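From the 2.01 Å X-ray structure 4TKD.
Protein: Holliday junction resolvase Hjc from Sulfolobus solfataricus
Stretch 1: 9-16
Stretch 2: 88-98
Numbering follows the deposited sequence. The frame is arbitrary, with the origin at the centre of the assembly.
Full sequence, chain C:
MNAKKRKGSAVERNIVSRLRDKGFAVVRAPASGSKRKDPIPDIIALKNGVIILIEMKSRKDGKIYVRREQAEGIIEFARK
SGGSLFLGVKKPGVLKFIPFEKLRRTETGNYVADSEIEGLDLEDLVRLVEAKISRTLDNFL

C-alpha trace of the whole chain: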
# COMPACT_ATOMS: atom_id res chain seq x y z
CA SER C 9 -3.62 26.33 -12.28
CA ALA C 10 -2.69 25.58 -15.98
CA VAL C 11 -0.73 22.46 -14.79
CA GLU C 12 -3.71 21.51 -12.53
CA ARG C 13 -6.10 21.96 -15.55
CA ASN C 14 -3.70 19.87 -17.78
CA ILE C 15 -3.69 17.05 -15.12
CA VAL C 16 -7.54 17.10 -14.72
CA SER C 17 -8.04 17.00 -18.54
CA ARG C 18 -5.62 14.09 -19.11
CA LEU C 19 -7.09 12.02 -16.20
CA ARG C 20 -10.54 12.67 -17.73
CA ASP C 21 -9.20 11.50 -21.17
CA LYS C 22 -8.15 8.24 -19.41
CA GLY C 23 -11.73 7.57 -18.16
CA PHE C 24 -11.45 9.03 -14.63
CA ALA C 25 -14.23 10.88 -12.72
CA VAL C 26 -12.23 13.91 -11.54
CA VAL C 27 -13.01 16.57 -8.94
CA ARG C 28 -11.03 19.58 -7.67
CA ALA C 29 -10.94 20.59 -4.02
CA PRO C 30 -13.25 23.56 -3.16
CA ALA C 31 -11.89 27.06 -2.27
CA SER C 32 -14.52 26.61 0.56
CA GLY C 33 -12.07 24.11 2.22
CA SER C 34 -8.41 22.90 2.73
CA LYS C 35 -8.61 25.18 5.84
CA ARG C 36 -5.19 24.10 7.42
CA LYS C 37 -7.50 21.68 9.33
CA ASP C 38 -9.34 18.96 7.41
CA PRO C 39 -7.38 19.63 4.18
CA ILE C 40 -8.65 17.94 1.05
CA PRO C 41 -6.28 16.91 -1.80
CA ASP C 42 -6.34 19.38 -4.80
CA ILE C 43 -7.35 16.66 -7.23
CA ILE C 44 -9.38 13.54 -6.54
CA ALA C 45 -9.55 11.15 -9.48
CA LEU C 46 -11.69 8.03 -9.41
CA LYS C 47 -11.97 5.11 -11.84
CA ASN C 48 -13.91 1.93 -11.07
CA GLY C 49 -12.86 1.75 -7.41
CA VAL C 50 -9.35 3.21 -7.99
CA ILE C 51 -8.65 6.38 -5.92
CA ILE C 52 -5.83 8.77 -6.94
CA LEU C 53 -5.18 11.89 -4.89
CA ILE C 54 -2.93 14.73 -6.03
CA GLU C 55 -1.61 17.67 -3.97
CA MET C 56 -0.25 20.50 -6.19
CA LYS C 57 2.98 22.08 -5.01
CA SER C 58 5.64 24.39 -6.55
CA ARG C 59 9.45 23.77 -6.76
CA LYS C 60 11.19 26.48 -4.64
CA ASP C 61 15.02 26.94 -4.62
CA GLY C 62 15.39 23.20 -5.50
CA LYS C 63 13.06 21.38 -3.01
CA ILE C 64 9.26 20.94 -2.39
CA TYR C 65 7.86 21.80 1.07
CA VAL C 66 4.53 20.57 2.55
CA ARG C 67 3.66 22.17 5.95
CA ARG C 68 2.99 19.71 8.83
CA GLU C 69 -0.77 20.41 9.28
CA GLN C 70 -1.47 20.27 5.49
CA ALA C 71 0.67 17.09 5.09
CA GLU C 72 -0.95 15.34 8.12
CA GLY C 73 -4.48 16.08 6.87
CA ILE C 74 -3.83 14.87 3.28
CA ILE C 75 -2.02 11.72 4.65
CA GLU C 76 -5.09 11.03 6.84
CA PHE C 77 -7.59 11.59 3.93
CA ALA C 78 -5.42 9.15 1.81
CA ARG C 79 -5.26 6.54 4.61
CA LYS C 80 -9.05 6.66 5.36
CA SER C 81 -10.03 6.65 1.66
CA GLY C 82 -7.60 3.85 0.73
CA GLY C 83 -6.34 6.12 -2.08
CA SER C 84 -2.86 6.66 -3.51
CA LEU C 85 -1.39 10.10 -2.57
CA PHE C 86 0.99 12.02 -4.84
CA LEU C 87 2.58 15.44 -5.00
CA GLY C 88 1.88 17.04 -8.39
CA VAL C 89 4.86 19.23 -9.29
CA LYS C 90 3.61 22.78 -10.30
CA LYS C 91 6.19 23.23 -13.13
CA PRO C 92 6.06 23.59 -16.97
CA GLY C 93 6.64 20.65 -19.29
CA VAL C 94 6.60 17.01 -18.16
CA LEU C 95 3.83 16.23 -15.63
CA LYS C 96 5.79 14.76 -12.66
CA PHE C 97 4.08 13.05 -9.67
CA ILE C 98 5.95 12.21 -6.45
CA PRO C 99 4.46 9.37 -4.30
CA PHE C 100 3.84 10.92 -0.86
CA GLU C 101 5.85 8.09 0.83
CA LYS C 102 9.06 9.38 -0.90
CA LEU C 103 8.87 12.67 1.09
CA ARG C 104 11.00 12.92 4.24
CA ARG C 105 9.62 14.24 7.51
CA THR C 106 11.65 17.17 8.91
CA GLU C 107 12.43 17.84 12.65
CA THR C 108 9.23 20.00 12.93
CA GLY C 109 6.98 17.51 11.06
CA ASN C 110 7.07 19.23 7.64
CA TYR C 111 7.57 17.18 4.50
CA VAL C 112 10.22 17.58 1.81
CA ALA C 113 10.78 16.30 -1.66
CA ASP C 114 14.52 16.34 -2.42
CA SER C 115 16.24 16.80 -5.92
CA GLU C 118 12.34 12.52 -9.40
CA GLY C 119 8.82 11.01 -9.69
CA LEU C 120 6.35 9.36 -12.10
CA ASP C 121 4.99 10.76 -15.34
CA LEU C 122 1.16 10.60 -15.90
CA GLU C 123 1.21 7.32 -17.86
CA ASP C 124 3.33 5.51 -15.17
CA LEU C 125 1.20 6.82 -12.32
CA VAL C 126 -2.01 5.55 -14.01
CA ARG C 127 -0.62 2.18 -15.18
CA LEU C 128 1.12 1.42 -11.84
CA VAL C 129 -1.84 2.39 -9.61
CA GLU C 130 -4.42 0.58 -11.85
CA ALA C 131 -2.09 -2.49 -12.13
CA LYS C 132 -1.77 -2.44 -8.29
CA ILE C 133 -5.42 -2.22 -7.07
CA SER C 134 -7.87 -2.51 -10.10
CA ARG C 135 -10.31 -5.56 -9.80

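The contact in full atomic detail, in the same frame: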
# COMPACT_ATOMS: atom_id res chain seq x y z
N SER C 9 -2.26 26.54 -11.80
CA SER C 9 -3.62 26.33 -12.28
C SER C 9 -3.66 25.69 -13.69
O SER C 9 -4.50 24.81 -13.91
CB SER C 9 -4.41 27.64 -12.26
OG SER C 9 -5.76 27.41 -12.65
N ALA C 10 -2.78 26.13 -14.62
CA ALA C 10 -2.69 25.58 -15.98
C ALA C 10 -2.22 24.11 -15.93
O ALA C 10 -2.71 23.28 -16.71
CB ALA C 10 -1.76 26.42 -16.83
N VAL C 11 -1.27 23.81 -15.02
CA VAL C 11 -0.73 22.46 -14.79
C VAL C 11 -1.85 21.60 -14.18
O VAL C 11 -2.05 20.47 -14.62
CB VAL C 11 0.55 22.50 -13.88
CG1 VAL C 11 1.12 21.10 -13.66
CG2 VAL C 11 1.62 23.41 -14.47
N GLU C 12 -2.59 22.16 -13.20
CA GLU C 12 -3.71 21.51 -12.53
C GLU C 12 -4.78 21.17 -13.57
O GLU C 12 -5.23 20.03 -13.61
CB GLU C 12 -4.26 22.41 -11.42
CG GLU C 12 -5.09 21.67 -10.37
CD GLU C 12 -5.36 22.38 -9.05
OE1 GLU C 12 -6.26 21.93 -8.29
OE2 GLU C 12 -4.68 23.39 -8.77
N ARG C 13 -5.12 22.14 -14.46
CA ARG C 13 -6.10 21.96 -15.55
C ARG C 13 -5.67 20.88 -16.53
O ARG C 13 -6.49 20.05 -16.90
CB ARG C 13 -6.39 23.29 -16.29
CG ARG C 13 -7.41 24.14 -15.55
CD ARG C 13 -7.75 25.44 -16.26
NE ARG C 13 -9.06 25.95 -15.85
CZ ARG C 13 -9.26 26.80 -14.85
NH1 ARG C 13 -8.23 27.25 -14.13
NH2 ARG C 13 -10.49 27.21 -14.54
N ASN C 14 -4.36 20.85 -16.91
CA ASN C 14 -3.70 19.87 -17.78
C ASN C 14 -3.77 18.45 -17.18
O ASN C 14 -3.90 17.49 -17.93
CB ASN C 14 -2.23 20.25 -17.96
CG ASN C 14 -1.76 20.49 -19.39
OD1 ASN C 14 -0.60 20.19 -19.73
ND2 ASN C 14 -2.60 21.08 -20.24
N ILE C 15 -3.63 18.33 -15.84
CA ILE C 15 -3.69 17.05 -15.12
C ILE C 15 -5.14 16.53 -15.13
O ILE C 15 -5.38 15.37 -15.46
CB ILE C 15 -3.07 17.14 -13.69
CG1 ILE C 15 -1.55 17.43 -13.75
CG2 ILE C 15 -3.36 15.86 -12.88
CD1 ILE C 15 -0.85 17.78 -12.40
N VAL C 16 -6.10 17.41 -14.78
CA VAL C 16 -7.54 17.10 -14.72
C VAL C 16 -8.05 16.61 -16.08
O VAL C 16 -8.72 15.57 -16.16
CB VAL C 16 -8.38 18.29 -14.16
CG1 VAL C 16 -9.87 18.08 -14.38
CG2 VAL C 16 -8.09 18.50 -12.67
N GLY C 88 1.87 16.61 -7.00
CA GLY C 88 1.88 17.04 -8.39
C GLY C 88 2.78 18.25 -8.48
O GLY C 88 2.50 19.27 -7.85
N VAL C 89 3.90 18.13 -9.20
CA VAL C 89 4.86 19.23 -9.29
C VAL C 89 4.33 20.36 -10.22
O VAL C 89 4.10 20.13 -11.41
CB VAL C 89 6.31 18.78 -9.62
CG1 VAL C 89 7.30 19.90 -9.34
CG2 VAL C 89 6.71 17.52 -8.83
N LYS C 90 4.09 21.55 -9.63
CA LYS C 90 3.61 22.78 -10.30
C LYS C 90 4.78 23.41 -11.10
O LYS C 90 5.41 24.39 -10.66
CB LYS C 90 3.10 23.78 -9.23
CG LYS C 90 1.61 23.98 -9.12
CD LYS C 90 1.35 25.11 -8.13
CE LYS C 90 -0.01 25.76 -8.30
NZ LYS C 90 -1.06 25.13 -7.45
N LYS C 91 5.10 22.80 -12.25
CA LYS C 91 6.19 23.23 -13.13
C LYS C 91 5.82 23.04 -14.61
O LYS C 91 4.98 22.19 -14.91
CB LYS C 91 7.52 22.52 -12.77
CG LYS C 91 7.55 21.02 -13.02
CD LYS C 91 8.93 20.44 -12.79
CE LYS C 91 9.57 19.94 -14.07
NZ LYS C 91 8.93 18.68 -14.56
N PRO C 92 6.42 23.81 -15.56
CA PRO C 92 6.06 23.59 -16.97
C PRO C 92 6.70 22.32 -17.51
O PRO C 92 7.60 21.75 -16.90
CB PRO C 92 6.57 24.86 -17.68
CG PRO C 92 7.65 25.39 -16.82
CD PRO C 92 7.46 24.86 -15.42
N GLY C 93 6.17 21.86 -18.63
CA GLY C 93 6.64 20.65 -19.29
C GLY C 93 6.05 19.38 -18.73
O GLY C 93 4.85 19.31 -18.46
N VAL C 94 6.92 18.36 -18.60
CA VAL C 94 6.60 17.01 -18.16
C VAL C 94 5.86 16.96 -16.82
O VAL C 94 6.41 17.40 -15.79
CB VAL C 94 7.84 16.07 -18.19
CG1 VAL C 94 7.61 14.77 -17.40
CG2 VAL C 94 8.24 15.75 -19.62
N LEU C 95 4.61 16.43 -16.84
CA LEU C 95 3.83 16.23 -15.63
C LEU C 95 4.62 15.23 -14.78
O LEU C 95 4.92 14.13 -15.27
CB LEU C 95 2.42 15.64 -15.96
CG LEU C 95 1.45 16.47 -16.83
CD1 LEU C 95 0.08 15.82 -16.87
CD2 LEU C 95 1.31 17.88 -16.32
N LYS C 96 5.06 15.64 -13.58
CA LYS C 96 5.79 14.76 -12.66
C LYS C 96 5.01 14.63 -11.33
O LYS C 96 4.59 15.64 -10.75
CB LYS C 96 7.24 15.21 -12.42
CG LYS C 96 8.21 14.77 -13.52
CD LYS C 96 9.67 14.85 -13.06
CE LYS C 96 10.62 14.19 -14.04
NZ LYS C 96 11.89 13.74 -13.39
N PHE C 97 4.82 13.39 -10.87
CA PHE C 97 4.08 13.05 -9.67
C PHE C 97 4.98 12.29 -8.70
O PHE C 97 5.53 11.24 -9.06
CB PHE C 97 2.84 12.22 -10.03
CG PHE C 97 1.93 12.87 -11.03
CD1 PHE C 97 0.93 13.75 -10.64
CD2 PHE C 97 2.09 12.62 -12.38
CE1 PHE C 97 0.13 14.39 -11.58
CE2 PHE C 97 1.28 13.26 -13.32
CZ PHE C 97 0.31 14.15 -12.91
N ILE C 98 5.13 12.82 -7.49
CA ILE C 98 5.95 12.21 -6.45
C ILE C 98 5.07 11.45 -5.46
O ILE C 98 4.24 12.08 -4.80
CB ILE C 98 6.89 13.25 -5.76
CG1 ILE C 98 7.88 13.83 -6.80
CG2 ILE C 98 7.63 12.64 -4.57
CD1 ILE C 98 8.45 15.22 -6.45

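This is a small, mainly apolar contact in which one side of a helix packs against a strand-loop-strand segment through a few apolar side chains, with V11 also packing against backbone and no hydrogen bond passing between the two stretches.

The helix, residues 10-16, is held by the usual backbone ladder; I15 N, for example, donates to V11 O at 2.9 Å. That four-residue spacing places V11 and I15 on the same side of the helix, both with their CA-to-CB bonds toward the other stretch, while A10, R13 and V16 stay out of reach. The second stretch doubles back on itself: V89 N donates to K96 O at 3.0 Å, tying the strand that includes V89 to the returning chain. In the exposed bend between them, G93 has a phi of 84°, a value that favours glycine. A weak hydrogen bond from K91 NZ to V94 O, 3.1 Å, also spans the bend. The closest CA pair is V11 CA and K90 CA, 6.3 Å apart, whereas I15 CA and L95 CA are 7.6 Å apart, and there the gap is bridged by the side chains of I15 and L95.

V11 is short and branched at CB, and its two methyls make their closest approaches to different backbone carbonyls of the second stretch. CG2 lies 3.6 Å from K91 O and CG1 lies 3.9 Å from V89 O, both van der Waals contacts with backbone. L95 suits its place because its forked end reaches both helix residues: L95 CD1 and CD2 each lie 3.9 Å from I15 CG1, and CD2 also approaches V11 CG1 at 4.2 Å. I15, buried and longer than V11, extends beyond this pair until its CD1 comes within 3.6 Å of F97 CE1, meeting the ring obliquely. The CA-to-CB bond of F97 points sideways, but the length of the aromatic side chain brings its end to the isoleucine. G88 has no side chain, and an ideal CB there would point toward the helix and lie 3.8 Å from I15 CD1.

Charge enters at the more exposed margin. E12 OE2 and K90 NZ are 4.2 Å apart, beyond a salt bridge, yet close enough for opposite charges to attract weakly over distance. Both side chains leave the backbone sideways and bring their ends nearer to the opposing stretch. The aliphatic part of K90 contributes as well, with its CE 4.2 Å from S9 N. Together the two stretches bury 390 Å², both sides summed, and V11, I15 and L95 have the largest covered areas.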